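Local atomic coordinates of phosphatidylinositol-specific phospholipase C1 (Streptomyces antibioticus, PDB entry 3H4X), a protein that is a member of the calcium-dependent phosphoinositide phospholipase C family and folds as a single-chain alpha/beta barrel. Residues 46-51 against 57-62; 106-111 against 189-194; 265-270 against 309-314; 271-276 against 283-288; 165-170 against 174-179. All coordinates share one frame; numbering follows the deposited sequence. Where two conformers were deposited one is given.

Interaction 1 of 5, residues 46-51 against 57-62; sequences RYFADA and ALLELD. With EOH (ethanol), chain T.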
# COMPACT_ATOMS: atom_id res chain seq x y z
N ARG A 46 0.35 -10.81 -16.70
CA ARG A 46 -0.40 -12.02 -16.97
C ARG A 46 -0.73 -12.77 -15.68
O ARG A 46 -1.86 -13.23 -15.49
CB ARG A 46 0.36 -12.93 -17.94
CG ARG A 46 -0.41 -14.17 -18.34
CD ARG A 46 0.29 -14.94 -19.44
NE ARG A 46 -0.35 -16.23 -19.68
CZ ARG A 46 -1.51 -16.38 -20.31
NH1 ARG A 46 -2.18 -15.31 -20.75
NH2 ARG A 46 -2.02 -17.59 -20.49
N TYR A 47 0.27 -12.91 -14.82
CA TYR A 47 0.09 -13.51 -13.50
C TYR A 47 0.56 -12.53 -12.44
O TYR A 47 1.45 -11.71 -12.70
CB TYR A 47 0.89 -14.80 -13.37
CG TYR A 47 0.41 -15.91 -14.27
CD1 TYR A 47 -0.62 -16.75 -13.88
CD2 TYR A 47 1.00 -16.13 -15.51
CE1 TYR A 47 -1.05 -17.78 -14.71
CE2 TYR A 47 0.57 -17.14 -16.34
CZ TYR A 47 -0.45 -17.96 -15.94
OH TYR A 47 -0.87 -18.97 -16.77
N PHE A 48 -0.01 -12.62 -11.25
CA PHE A 48 0.46 -11.77 -10.17
C PHE A 48 1.95 -11.99 -9.91
O PHE A 48 2.65 -11.06 -9.50
CB PHE A 48 -0.36 -11.96 -8.89
CG PHE A 48 -0.18 -10.84 -7.91
CD1 PHE A 48 -0.63 -9.57 -8.21
CD2 PHE A 48 0.49 -11.04 -6.71
CE1 PHE A 48 -0.45 -8.52 -7.33
CE2 PHE A 48 0.67 -9.99 -5.83
CZ PHE A 48 0.20 -8.73 -6.14
N ALA A 49 2.45 -13.20 -10.16
CA ALA A 49 3.88 -13.46 -10.03
C ALA A 49 4.69 -12.50 -10.89
O ALA A 49 5.79 -12.11 -10.53
CB ALA A 49 4.19 -14.91 -10.41
N ASP A 50 4.15 -12.15 -12.06
CA ASP A 50 4.83 -11.19 -12.93
C ASP A 50 4.87 -9.79 -12.31
O ASP A 50 5.85 -9.07 -12.48
CB ASP A 50 4.18 -11.15 -14.31
CG ASP A 50 4.28 -12.48 -15.03
OD1 ASP A 50 5.39 -13.06 -15.06
OD2 ASP A 50 3.24 -12.95 -15.54
N ALA A 51 3.81 -9.41 -11.60
CA ALA A 51 3.83 -8.14 -10.88
C ALA A 51 4.91 -8.18 -9.80
O ALA A 51 5.67 -7.22 -9.62
CB ALA A 51 2.46 -7.85 -10.26
N ALA A 57 8.29 -1.37 -6.21
CA ALA A 57 8.32 -1.29 -4.75
C ALA A 57 6.93 -1.32 -4.13
O ALA A 57 6.76 -1.60 -2.94
CB ALA A 57 9.04 -0.04 -4.33
N LEU A 58 5.93 -0.99 -4.94
CA LEU A 58 4.55 -0.88 -4.48
C LEU A 58 3.65 -1.49 -5.54
O LEU A 58 3.80 -1.19 -6.72
CB LEU A 58 4.19 0.59 -4.22
CG LEU A 58 2.77 0.94 -3.76
CD1 LEU A 58 2.75 2.32 -3.13
CD2 LEU A 58 1.76 0.87 -4.89
N LEU A 59 2.76 -2.37 -5.11
CA LEU A 59 1.79 -3.00 -6.00
C LEU A 59 0.42 -2.74 -5.42
O LEU A 59 0.19 -3.00 -4.24
CB LEU A 59 2.03 -4.50 -6.09
CG LEU A 59 3.39 -4.93 -6.64
CD1 LEU A 59 3.55 -6.43 -6.51
CD2 LEU A 59 3.59 -4.48 -8.08
N GLU A 60 -0.49 -2.23 -6.23
CA GLU A 60 -1.80 -1.85 -5.73
C GLU A 60 -2.87 -2.87 -6.08
O GLU A 60 -2.91 -3.39 -7.20
CB GLU A 60 -2.16 -0.46 -6.24
CG GLU A 60 -3.40 0.13 -5.63
CD GLU A 60 -3.67 1.52 -6.17
OE1 GLU A 60 -2.86 2.00 -6.99
OE2 GLU A 60 -4.68 2.12 -5.77
N LEU A 61 -3.74 -3.13 -5.10
CA LEU A 61 -4.82 -4.10 -5.20
C LEU A 61 -6.14 -3.46 -4.81
O LEU A 61 -6.19 -2.70 -3.83
CB LEU A 61 -4.59 -5.26 -4.23
CG LEU A 61 -3.32 -6.09 -4.37
CD1 LEU A 61 -3.27 -7.17 -3.30
CD2 LEU A 61 -3.26 -6.71 -5.75
N ASP A 62 -7.20 -3.78 -5.54
CA ASP A 62 -8.56 -3.32 -5.22
C ASP A 62 -9.35 -4.49 -4.63
O ASP A 62 -9.52 -5.51 -5.29
CB ASP A 62 -9.27 -2.81 -6.48
CG ASP A 62 -8.66 -1.52 -7.01
OD1 ASP A 62 -8.15 -0.71 -6.21
OD2 ASP A 62 -8.70 -1.32 -8.24
C1 EOH T . -5.29 6.31 -4.70
C2 EOH T . -6.52 7.02 -5.25
O EOH T . -4.77 5.34 -5.58
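Phe-48, at the start of the short helix 48-52, reaches across to two leucines of strand 58-64, and the side-chain contacts are apolar. CE1 of its ring meets Leu-61 CD2 at 3.7 Å, the two side chains lying at about a right angle, while CZ touches Leu-59 CD1 at 4.1 Å. Both methyls approach the ring obliquely. With CG anti to the backbone N, chi1 -163° carries the end of the ring to these two methyls. Ala-51 supplies the rest: its CB lies 4.2 Å from Leu-59 CD1, and its carbonyl O is 3.8 Å from Leu-59 CD2, so the isobutyl fork sits against the end of the helix.

Polar interactions stay within each segment or turn outward. Asp-50 OD2 accepts from Tyr-47 N at 3.1 Å, on its anti side, tying down the N-terminal turn, and Asp-50 OD1 forms a salt bridge with Arg-96. On the strand, Glu-60 points away from the helix. In the conformer described, its OE2 lies 3.2 Å from the O of an ethanol, probably from the crystallisation liquor, a weak and doubtful bond.

Helix and strand belong to a beta-alpha-beta unit begun by strand 31-36. The chemistry is consistent with an apolar helix-sheet layer on one side of the strand and the Glu-60 carboxylate, near Lys-127, on the other.

Interaction 2 of 5, residues 106-111 against 189-194; sequences GCLSDM and FLFELI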
# COMPACT_ATOMS: atom_id res chain seq x y z
N GLY A 106 -6.25 -15.90 -2.56
CA GLY A 106 -5.44 -16.41 -3.66
C GLY A 106 -4.24 -15.54 -3.95
O GLY A 106 -3.14 -16.04 -4.21
N CYS A 107 -4.44 -14.23 -3.92
CA CYS A 107 -3.34 -13.29 -4.08
C CYS A 107 -2.28 -13.50 -3.01
O CYS A 107 -1.08 -13.57 -3.29
CB CYS A 107 -3.87 -11.86 -4.02
SG CYS A 107 -2.60 -10.60 -4.18
N LEU A 108 -2.72 -13.60 -1.76
CA LEU A 108 -1.82 -13.81 -0.64
C LEU A 108 -1.06 -15.12 -0.78
O LEU A 108 0.12 -15.21 -0.42
CB LEU A 108 -2.59 -13.76 0.68
CG LEU A 108 -3.16 -12.40 1.06
CD1 LEU A 108 -4.16 -12.56 2.20
CD2 LEU A 108 -2.06 -11.42 1.44
N SER A 109 -1.72 -16.15 -1.29
CA SER A 109 -1.05 -17.41 -1.56
C SER A 109 0.06 -17.23 -2.60
O SER A 109 1.16 -17.76 -2.44
CB SER A 109 -2.04 -18.48 -2.02
OG SER A 109 -2.93 -18.84 -0.97
N ASP A 110 -0.23 -16.49 -3.67
CA ASP A 110 0.80 -16.22 -4.68
C ASP A 110 1.98 -15.51 -4.04
O ASP A 110 3.14 -15.83 -4.32
CB ASP A 110 0.25 -15.36 -5.82
CG ASP A 110 -0.69 -16.11 -6.74
OD1 ASP A 110 -1.00 -17.29 -6.47
OD2 ASP A 110 -1.13 -15.50 -7.74
N MET A 111 1.68 -14.53 -3.19
CA MET A 111 2.72 -13.77 -2.50
C MET A 111 3.60 -14.67 -1.63
O MET A 111 4.82 -14.55 -1.63
CB MET A 111 2.11 -12.66 -1.65
CG MET A 111 1.49 -11.54 -2.46
SD MET A 111 0.62 -10.33 -1.44
CE MET A 111 1.95 -9.68 -0.43
N PHE A 189 6.96 -8.01 3.46
CA PHE A 189 5.83 -7.32 2.86
C PHE A 189 5.28 -6.33 3.86
O PHE A 189 5.24 -6.60 5.07
CB PHE A 189 4.72 -8.29 2.50
CG PHE A 189 5.08 -9.27 1.43
CD1 PHE A 189 5.27 -8.86 0.12
CD2 PHE A 189 5.19 -10.62 1.72
CE1 PHE A 189 5.60 -9.77 -0.87
CE2 PHE A 189 5.51 -11.54 0.73
CZ PHE A 189 5.72 -11.11 -0.56
N LEU A 190 4.83 -5.19 3.36
CA LEU A 190 4.09 -4.24 4.15
C LEU A 190 2.76 -4.00 3.46
O LEU A 190 2.63 -4.23 2.26
CB LEU A 190 4.86 -2.92 4.30
CG LEU A 190 6.22 -3.03 5.01
CD1 LEU A 190 7.34 -3.41 4.04
CD2 LEU A 190 6.57 -1.74 5.72
N PHE A 191 1.77 -3.56 4.23
CA PHE A 191 0.45 -3.28 3.68
C PHE A 191 0.03 -1.86 4.02
O PHE A 191 0.22 -1.41 5.16
CB PHE A 191 -0.59 -4.26 4.22
CG PHE A 191 -0.43 -5.66 3.70
CD1 PHE A 191 -1.17 -6.08 2.61
CD2 PHE A 191 0.45 -6.54 4.29
CE1 PHE A 191 -1.02 -7.36 2.11
CE2 PHE A 191 0.60 -7.82 3.80
CZ PHE A 191 -0.14 -8.23 2.71
N GLU A 192 -0.55 -1.18 3.04
CA GLU A 192 -1.16 0.14 3.21
C GLU A 192 -2.64 0.02 2.89
O GLU A 192 -3.00 -0.65 1.92
CB GLU A 192 -0.52 1.14 2.24
CG GLU A 192 -1.24 2.49 2.18
CD GLU A 192 -0.92 3.30 0.92
OE1 GLU A 192 -0.13 2.85 0.06
OE2 GLU A 192 -1.49 4.41 0.80
N LEU A 193 -3.50 0.64 3.69
CA LEU A 193 -4.94 0.66 3.40
C LEU A 193 -5.41 2.08 3.09
O LEU A 193 -5.08 3.01 3.82
CB LEU A 193 -5.72 0.17 4.62
CG LEU A 193 -5.75 -1.34 4.86
CD1 LEU A 193 -6.13 -1.66 6.30
CD2 LEU A 193 -6.72 -2.01 3.89
N ILE A 194 -6.17 2.24 2.01
CA ILE A 194 -6.91 3.48 1.78
C ILE A 194 -8.39 3.19 1.58
O ILE A 194 -8.77 2.09 1.17
CB ILE A 194 -6.39 4.30 0.57
CG1 ILE A 194 -6.50 3.51 -0.74
CG2 ILE A 194 -4.97 4.79 0.81
CD1 ILE A 194 -6.46 4.40 -1.98
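Met-111 of helix 104-117 lays its terminal methyl over one face of Phe-189, the first residue of strand 189-195. CE lies 3.6 Å from the ring centroid and 16° off the ring normal, a CH-pi contact displaced toward the rim at CD1. The sulfur stands farther out above the face, with SD 5.1 Å from the same centroid, so the pair is also a Met-aromatic contact. The shape of the methionine explains this order: the chain is extended as far as the sulfur and then bends at chi3, 63°, which turns the methyl down onto the phenyl ring. At the far rim, Phe-189 CZ lies 3.7 Å from the backbone O of Met-111, so the ring reaches from the methyl to the main chain of the helix.

The same methyl also serves Phe-191, two residues along the strand, with CE 4.0 Å from its CZ. Leu-108, one helical turn before Met-111, meets that ring atom as well: its CD2 lies 3.9 Å from Phe-191 CZ. Both methyls come to the ring obliquely. Phe-189 and Phe-191 adopt nearly the same first torsion, with CG beside the backbone N, and project from the strand toward the helix.

The axes of segments 106-111 and 189-194 approach to 12.4 Å and run at 152°, roughly antiparallel. Strand 124-130 lies beside strand 189-195 in the sheet, and its Leu-126 touches both Met-111 and Phe-189. From helix 142-153, Ile-149 and Leu-153 pack on Phe-191, and Leu-148 on Leu-108.

Interaction 3 of 5, residues 265-270 against 309-314; sequences TYLNGS and VRQLAA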
# COMPACT_ATOMS: atom_id res chain seq x y z
N THR A 265 -1.03 17.50 -7.26
CA THR A 265 -1.51 18.31 -6.15
C THR A 265 -0.39 18.58 -5.14
O THR A 265 -0.21 19.72 -4.69
CB THR A 265 -2.72 17.64 -5.46
OG1 THR A 265 -3.76 17.44 -6.43
CG2 THR A 265 -3.25 18.52 -4.34
N TYR A 266 0.38 17.55 -4.80
CA TYR A 266 1.49 17.73 -3.88
C TYR A 266 2.52 18.72 -4.40
O TYR A 266 3.25 19.33 -3.63
CB TYR A 266 2.19 16.41 -3.57
CG TYR A 266 1.46 15.55 -2.56
CD1 TYR A 266 1.15 16.05 -1.30
CD2 TYR A 266 1.10 14.25 -2.86
CE1 TYR A 266 0.48 15.27 -0.37
CE2 TYR A 266 0.44 13.46 -1.94
CZ TYR A 266 0.13 13.98 -0.70
OH TYR A 266 -0.53 13.19 0.21
N LEU A 267 2.58 18.86 -5.72
CA LEU A 267 3.57 19.73 -6.34
C LEU A 267 3.01 21.08 -6.76
O LEU A 267 3.69 21.86 -7.42
CB LEU A 267 4.23 19.03 -7.53
CG LEU A 267 5.45 18.18 -7.19
CD1 LEU A 267 5.14 17.10 -6.16
CD2 LEU A 267 6.03 17.57 -8.45
N ASN A 268 1.77 21.39 -6.38
CA ASN A 268 1.12 22.59 -6.90
C ASN A 268 1.35 23.87 -6.09
O ASN A 268 0.81 24.92 -6.41
CB ASN A 268 -0.38 22.36 -7.15
CG ASN A 268 -1.21 22.37 -5.87
OD1 ASN A 268 -0.75 22.75 -4.80
ND2 ASN A 268 -2.47 21.94 -5.99
N GLY A 269 2.18 23.76 -5.05
CA GLY A 269 2.57 24.92 -4.25
C GLY A 269 1.83 25.07 -2.94
O GLY A 269 2.24 25.86 -2.08
N SER A 270 0.75 24.33 -2.76
CA SER A 270 -0.12 24.51 -1.60
C SER A 270 0.28 23.66 -0.40
O SER A 270 -0.23 23.87 0.71
CB SER A 270 -1.57 24.19 -1.97
OG SER A 270 -1.71 22.84 -2.35
N VAL A 309 10.39 10.48 -11.60
CA VAL A 309 10.70 9.88 -10.30
C VAL A 309 11.67 10.76 -9.51
O VAL A 309 11.49 10.98 -8.31
CB VAL A 309 11.26 8.46 -10.46
CG1 VAL A 309 11.74 7.92 -9.12
CG2 VAL A 309 10.21 7.54 -11.05
N ARG A 310 12.70 11.26 -10.18
CA ARG A 310 13.66 12.14 -9.52
C ARG A 310 13.01 13.42 -9.01
O ARG A 310 13.32 13.90 -7.93
CB ARG A 310 14.81 12.47 -10.47
CG ARG A 310 15.67 11.28 -10.84
CD ARG A 310 16.54 10.86 -9.68
NE ARG A 310 17.55 9.89 -10.08
CZ ARG A 310 18.63 9.58 -9.36
NH1 ARG A 310 18.83 10.18 -8.19
NH2 ARG A 310 19.49 8.68 -9.81
N GLN A 311 12.10 13.98 -9.81
CA GLN A 311 11.40 15.19 -9.40
C GLN A 311 10.59 14.92 -8.13
O GLN A 311 10.62 15.71 -7.18
CB GLN A 311 10.47 15.69 -10.51
CG GLN A 311 9.70 16.95 -10.11
CD GLN A 311 8.65 17.36 -11.11
OE1 GLN A 311 8.30 16.61 -12.01
NE2 GLN A 311 8.14 18.58 -10.96
N LEU A 312 9.87 13.80 -8.11
CA LEU A 312 9.06 13.48 -6.95
C LEU A 312 9.90 13.14 -5.72
O LEU A 312 9.52 13.47 -4.60
CB LEU A 312 8.05 12.38 -7.28
CG LEU A 312 7.08 12.80 -8.39
CD1 LEU A 312 6.00 11.76 -8.61
CD2 LEU A 312 6.48 14.17 -8.11
N ALA A 313 11.04 12.50 -5.94
CA ALA A 313 11.97 12.24 -4.85
C ALA A 313 12.43 13.55 -4.20
O ALA A 313 12.45 13.67 -2.98
CB ALA A 313 13.17 11.45 -5.34
N ALA A 314 12.78 14.53 -5.02
CA ALA A 314 13.22 15.83 -4.51
C ALA A 314 12.09 16.52 -3.76
O ALA A 314 12.32 17.29 -2.83
CB ALA A 314 13.74 16.70 -5.64
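Leu-267 and Leu-312 join two neighbouring elements of the outer layer of this alpha/beta barrel, the end of the short helix 263-266 and the last turns of helix 302-314. Leu-267, the first residue to leave helical geometry, directs its side chain at the longer helix. The tightly packed, inner part of the contact is a meeting of methyls: Leu-267 CD1 lies 3.8 Å from the buried Leu-312 CD2, and Leu-267 CD2 comes to 3.4 Å from that same Leu-312 CD2, closer than usual van der Waals contact. The two side chains cross at about a right angle. Beneath them Met-285 of strand 282-286 touches both leucines, so this half continues into the packing between helices and sheet.

The other half lies at the partly exposed margin. Gln-311 is extended, with CG anti to the backbone N (chi1 180°), and its amide end comes at an oblique angle to the leucine: NE2 lies 3.4 Å from Leu-267 CD2, a van der Waals approach of a polar group to a methyl.

Past Leu-267 the chain turns outward through exposed residues 268-270, which make local bonds. Here Asn-268 forms an Asx turn, its OD1 accepting from Ser-270 N at 3.0 Å with an N-H...O angle of 153°. The same oxygen receives the hydroxyl of Ser-270 in the carbonyl plane, on a lone pair, at an OG-to-OD1 distance of 2.6 Å.

Interaction 4 of 5, residues 271-276 against 283-288; sequences IDTSWY and LIMTDA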
# COMPACT_ATOMS: atom_id res chain seq x y z
N ILE A 271 1.18 22.71 -0.60
CA ILE A 271 1.53 21.74 0.43
C ILE A 271 3.03 21.68 0.65
O ILE A 271 3.80 21.55 -0.29
CB ILE A 271 1.01 20.33 0.06
CG1 ILE A 271 -0.51 20.36 -0.09
CG2 ILE A 271 1.45 19.31 1.10
CD1 ILE A 271 -1.08 19.13 -0.78
N ASP A 272 3.44 21.77 1.91
CA ASP A 272 4.84 21.64 2.28
C ASP A 272 5.17 20.16 2.46
O ASP A 272 4.96 19.59 3.52
CB ASP A 272 5.11 22.39 3.58
CG ASP A 272 6.54 22.23 4.06
OD1 ASP A 272 7.36 21.65 3.32
OD2 ASP A 272 6.85 22.71 5.18
N THR A 273 5.69 19.53 1.41
CA THR A 273 5.93 18.09 1.48
C THR A 273 7.14 17.72 2.34
O THR A 273 7.29 16.57 2.71
CB THR A 273 6.06 17.46 0.08
OG1 THR A 273 7.06 18.16 -0.66
CG2 THR A 273 4.73 17.54 -0.66
N SER A 274 7.99 18.70 2.67
CA SER A 274 9.14 18.41 3.53
C SER A 274 8.69 17.94 4.91
O SER A 274 9.41 17.20 5.59
CB SER A 274 10.07 19.62 3.65
OG SER A 274 9.52 20.61 4.49
N TRP A 275 7.50 18.36 5.32
CA TRP A 275 6.93 17.99 6.61
C TRP A 275 6.92 16.47 6.79
O TRP A 275 7.25 15.96 7.86
CB TRP A 275 5.51 18.54 6.68
CG TRP A 275 4.76 18.29 7.96
CD1 TRP A 275 4.86 19.00 9.12
CD2 TRP A 275 3.76 17.29 8.18
NE1 TRP A 275 3.99 18.49 10.05
CE2 TRP A 275 3.31 17.44 9.50
CE3 TRP A 275 3.21 16.28 7.38
CZ2 TRP A 275 2.33 16.61 10.05
CZ3 TRP A 275 2.24 15.46 7.93
CH2 TRP A 275 1.81 15.64 9.25
N TYR A 276 6.56 15.76 5.73
CA TYR A 276 6.48 14.29 5.77
C TYR A 276 7.85 13.66 5.94
O TYR A 276 8.02 12.70 6.68
CB TYR A 276 5.82 13.74 4.50
CG TYR A 276 4.43 14.27 4.30
CD1 TYR A 276 3.33 13.60 4.81
CD2 TYR A 276 4.22 15.46 3.62
CE1 TYR A 276 2.05 14.09 4.65
CE2 TYR A 276 2.94 15.96 3.45
CZ TYR A 276 1.87 15.27 3.97
OH TYR A 276 0.60 15.77 3.81
N LEU A 283 5.07 8.83 2.18
CA LEU A 283 4.27 9.68 1.31
C LEU A 283 4.13 9.03 -0.06
O LEU A 283 5.10 8.96 -0.82
CB LEU A 283 4.91 11.07 1.19
CG LEU A 283 4.15 12.13 0.40
CD1 LEU A 283 2.74 12.33 0.94
CD2 LEU A 283 4.91 13.45 0.40
N ILE A 284 2.94 8.54 -0.37
CA ILE A 284 2.67 7.93 -1.67
C ILE A 284 2.05 8.97 -2.59
O ILE A 284 1.01 9.56 -2.26
CB ILE A 284 1.68 6.73 -1.56
CG1 ILE A 284 2.30 5.54 -0.82
CG2 ILE A 284 1.25 6.27 -2.94
CD1 ILE A 284 2.57 5.76 0.64
N MET A 285 2.70 9.21 -3.73
CA MET A 285 2.21 10.16 -4.71
C MET A 285 1.69 9.42 -5.94
O MET A 285 2.44 8.76 -6.65
CB MET A 285 3.30 11.15 -5.12
CG MET A 285 3.83 11.99 -3.98
SD MET A 285 4.65 13.45 -4.62
CE MET A 285 5.18 14.25 -3.11
N THR A 286 0.38 9.54 -6.16
CA THR A 286 -0.30 8.79 -7.21
C THR A 286 -0.39 9.58 -8.52
O THR A 286 -0.25 10.80 -8.54
CB THR A 286 -1.70 8.35 -6.75
OG1 THR A 286 -2.46 9.49 -6.34
CG2 THR A 286 -1.60 7.38 -5.57
N ASP A 287 -0.65 8.86 -9.60
CA ASP A 287 -0.73 9.47 -10.93
C ASP A 287 0.47 10.38 -11.19
O ASP A 287 0.33 11.53 -11.58
CB ASP A 287 -2.05 10.23 -11.10
CG ASP A 287 -3.23 9.29 -11.18
OD1 ASP A 287 -3.15 8.30 -11.93
OD2 ASP A 287 -4.24 9.53 -10.49
N ALA A 288 1.66 9.82 -10.97
CA ALA A 288 2.91 10.56 -11.13
C ALA A 288 3.04 11.18 -12.52
O ALA A 288 3.70 12.21 -12.69
CB ALA A 288 4.09 9.66 -10.84
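Leu-283 at the start of the segment 283-288 sets its forked end against the ring of Tyr-276, and these two residues bury the most surface here. Leu-283 CD1 stands 4.0 Å from the ring centroid and 7° off the normal, a CH-pi contact almost straight above the ring centre. The second methyl reaches the ring nearer its root, with CD2 3.9 Å from Tyr-276 CD2. With CG anti to the backbone N (chi1 -176°), the fork is directed at the ring. On the opposite face of the tyrosine, Trp-275 CE3 lies 3.6 Å above the plane, so the phenol is held between a strand methyl and the indole of its own helix.

Thr-273 completes the apolar patch with its carbon side. Its CB is 4.2 Å from Leu-283 CD2, and its CG2 is 4.1 Å from the methyl CE of Met-285, which arrives on an extended chain at about a right angle. The threonine hydroxyl is engaged elsewhere: OG1 is hydrogen-bonded to the carbonyl O of Ala-315. The turn entering the helix is held by Asp-272, whose OD1 accepts the hydroxyl of Ser-274 at 2.7 Å from OG and, weakly, the Ser-274 backbone N.

Helix 274-278 thus leans on the beginning of strand 282-286, which lies between strands 258-262 and 319-322 in the parallel part of the sheet. Phe-259, from the first of these, meets Tyr-276 edge-to-face, and Tyr-266 of helix 263-266 packs on Leu-283 and Met-285.

Interaction 5 of 5, residues 165-170 against 174-179; sequences GGHATA and VRAGGW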
# COMPACT_ATOMS: atom_id res chain seq x y z
N GLY A 165 7.00 -1.00 18.33
CA GLY A 165 7.79 -1.54 19.44
C GLY A 165 7.14 -1.22 20.77
O GLY A 165 5.95 -1.48 20.97
N GLY A 166 7.92 -0.66 21.70
CA GLY A 166 7.42 -0.33 23.03
C GLY A 166 6.84 1.07 23.15
O GLY A 166 6.42 1.48 24.22
N HIS A 167 6.81 1.80 22.03
CA HIS A 167 6.27 3.15 22.03
C HIS A 167 4.75 3.15 22.21
O HIS A 167 4.09 2.13 22.01
CB HIS A 167 6.63 3.88 20.73
CG HIS A 167 8.09 4.21 20.61
ND1 HIS A 167 8.64 5.33 21.18
CD2 HIS A 167 9.10 3.57 19.98
CE1 HIS A 167 9.94 5.37 20.91
NE2 HIS A 167 10.24 4.31 20.19
N ALA A 168 4.20 4.29 22.60
CA ALA A 168 2.77 4.40 22.85
C ALA A 168 1.96 4.34 21.55
O ALA A 168 0.85 3.80 21.53
CB ALA A 168 2.45 5.66 23.62
N THR A 169 2.50 4.92 20.48
CA THR A 169 1.81 4.96 19.20
C THR A 169 2.79 4.86 18.04
O THR A 169 3.99 5.08 18.21
CB THR A 169 1.04 6.28 19.00
OG1 THR A 169 1.98 7.35 18.84
CG2 THR A 169 0.11 6.57 20.18
N ALA A 170 2.27 4.54 16.86
CA ALA A 170 3.10 4.46 15.67
C ALA A 170 3.73 5.81 15.35
O ALA A 170 4.89 5.88 14.95
CB ALA A 170 2.27 3.97 14.49
N VAL A 174 7.70 6.46 14.93
CA VAL A 174 8.28 6.80 13.65
C VAL A 174 9.02 8.14 13.70
O VAL A 174 10.09 8.30 13.12
CB VAL A 174 7.22 6.75 12.52
CG1 VAL A 174 6.43 8.04 12.44
CG2 VAL A 174 7.88 6.40 11.18
N ARG A 175 8.45 9.11 14.41
CA ARG A 175 9.09 10.41 14.54
C ARG A 175 10.42 10.32 15.28
O ARG A 175 11.39 10.97 14.91
CB ARG A 175 8.18 11.41 15.24
CG ARG A 175 7.02 11.89 14.38
CD ARG A 175 6.21 12.96 15.09
NE ARG A 175 7.01 14.14 15.39
CZ ARG A 175 6.58 15.18 16.10
NH1 ARG A 175 5.34 15.19 16.58
NH2 ARG A 175 7.39 16.20 16.33
N ALA A 176 10.44 9.50 16.32
CA ALA A 176 11.61 9.40 17.19
C ALA A 176 12.74 8.58 16.57
O ALA A 176 13.92 8.95 16.68
CB ALA A 176 11.22 8.80 18.53
N GLY A 177 12.39 7.47 15.93
CA GLY A 177 13.39 6.50 15.51
C GLY A 177 13.36 6.11 14.04
O GLY A 177 14.26 5.43 13.58
N GLY A 178 12.33 6.54 13.32
CA GLY A 178 12.21 6.23 11.90
C GLY A 178 11.97 4.77 11.58
O GLY A 178 11.59 3.98 12.45
N TRP A 179 12.20 4.41 10.32
CA TRP A 179 11.97 3.05 9.82
C TRP A 179 13.27 2.27 9.79
O TRP A 179 14.34 2.86 9.75
CB TRP A 179 11.40 3.11 8.40
CG TRP A 179 10.06 3.75 8.30
CD1 TRP A 179 9.79 5.08 8.25
CD2 TRP A 179 8.79 3.07 8.24
NE1 TRP A 179 8.43 5.28 8.16
CE2 TRP A 179 7.80 4.07 8.16
CE3 TRP A 179 8.41 1.73 8.24
CZ2 TRP A 179 6.44 3.76 8.08
CZ3 TRP A 179 7.06 1.43 8.17
CH2 TRP A 179 6.10 2.44 8.09
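Val-174 N donates to the carbonyl O of Ala-170, an i to i+4 bond of the alpha-helix 170-177, and so joins the helix body to its own first turn. The bond is 2.9 Å from N to O with an angle of 158° at the hydrogen, and the donor is tilted 19° from the carbonyl plane. The side chain of Val-174 also lies beside the same acceptor: CB is 3.5 Å and CG1 3.7 Å from Ala-170 O. CG1 sits between the backbone N and the carbonyl carbon (chi1 84°), which brings this methyl close to the oxygen. Outside the two segments, Val-257 and Tyr-281 pack on the valine.

Arg-175 follows on the outside of the helix, its end leading away from the loop. Ala-176 then turns its methyl to the loop 165-169 and meets the imidazole of His-167 obliquely and loosely, with CB 4.4 Å from His-167 CE1 on the exposed side. That loop ring is tied to the first turns of the helix by the hydrogen bond between ND1 and Glu-172 OE2, while the N-cap residue, Thr-169, uses OG1 to cap the backbone N of the same Glu-172.

Gly-177 is the last helical residue, and Gly-178 leaves the helix with positive phi, while its N still bonds to Val-174 O at 2.9 Å. Trp-179 then heads into the protein, where its indole NE1 is hydrogen-bonded to the carbonyl O of His-280.

From the N terminus, interaction 1 closes first, a short loop within the beta-alpha-beta unit of strands 31-36 and 58-64. Interaction 2 then spans a long excursion from helix 104-117 to strand 189-195, and interaction 5, a local closure at helix 170-177, is nested inside it. Interaction 3 opens later, joining helices 263-266 and 302-314, with interaction 4 nested within. Phe-48 and Leu-61 pack on Cys-107, so interactions 1 and 2 share one apolar layer, while Tyr-266 and Leu-312 fuse interactions 3 and 4. Ile-284 touches Leu-58 and Glu-192, linking these two groups through the sheet; Trp-179 meets Leu-190, joining interaction 5 to interaction 2.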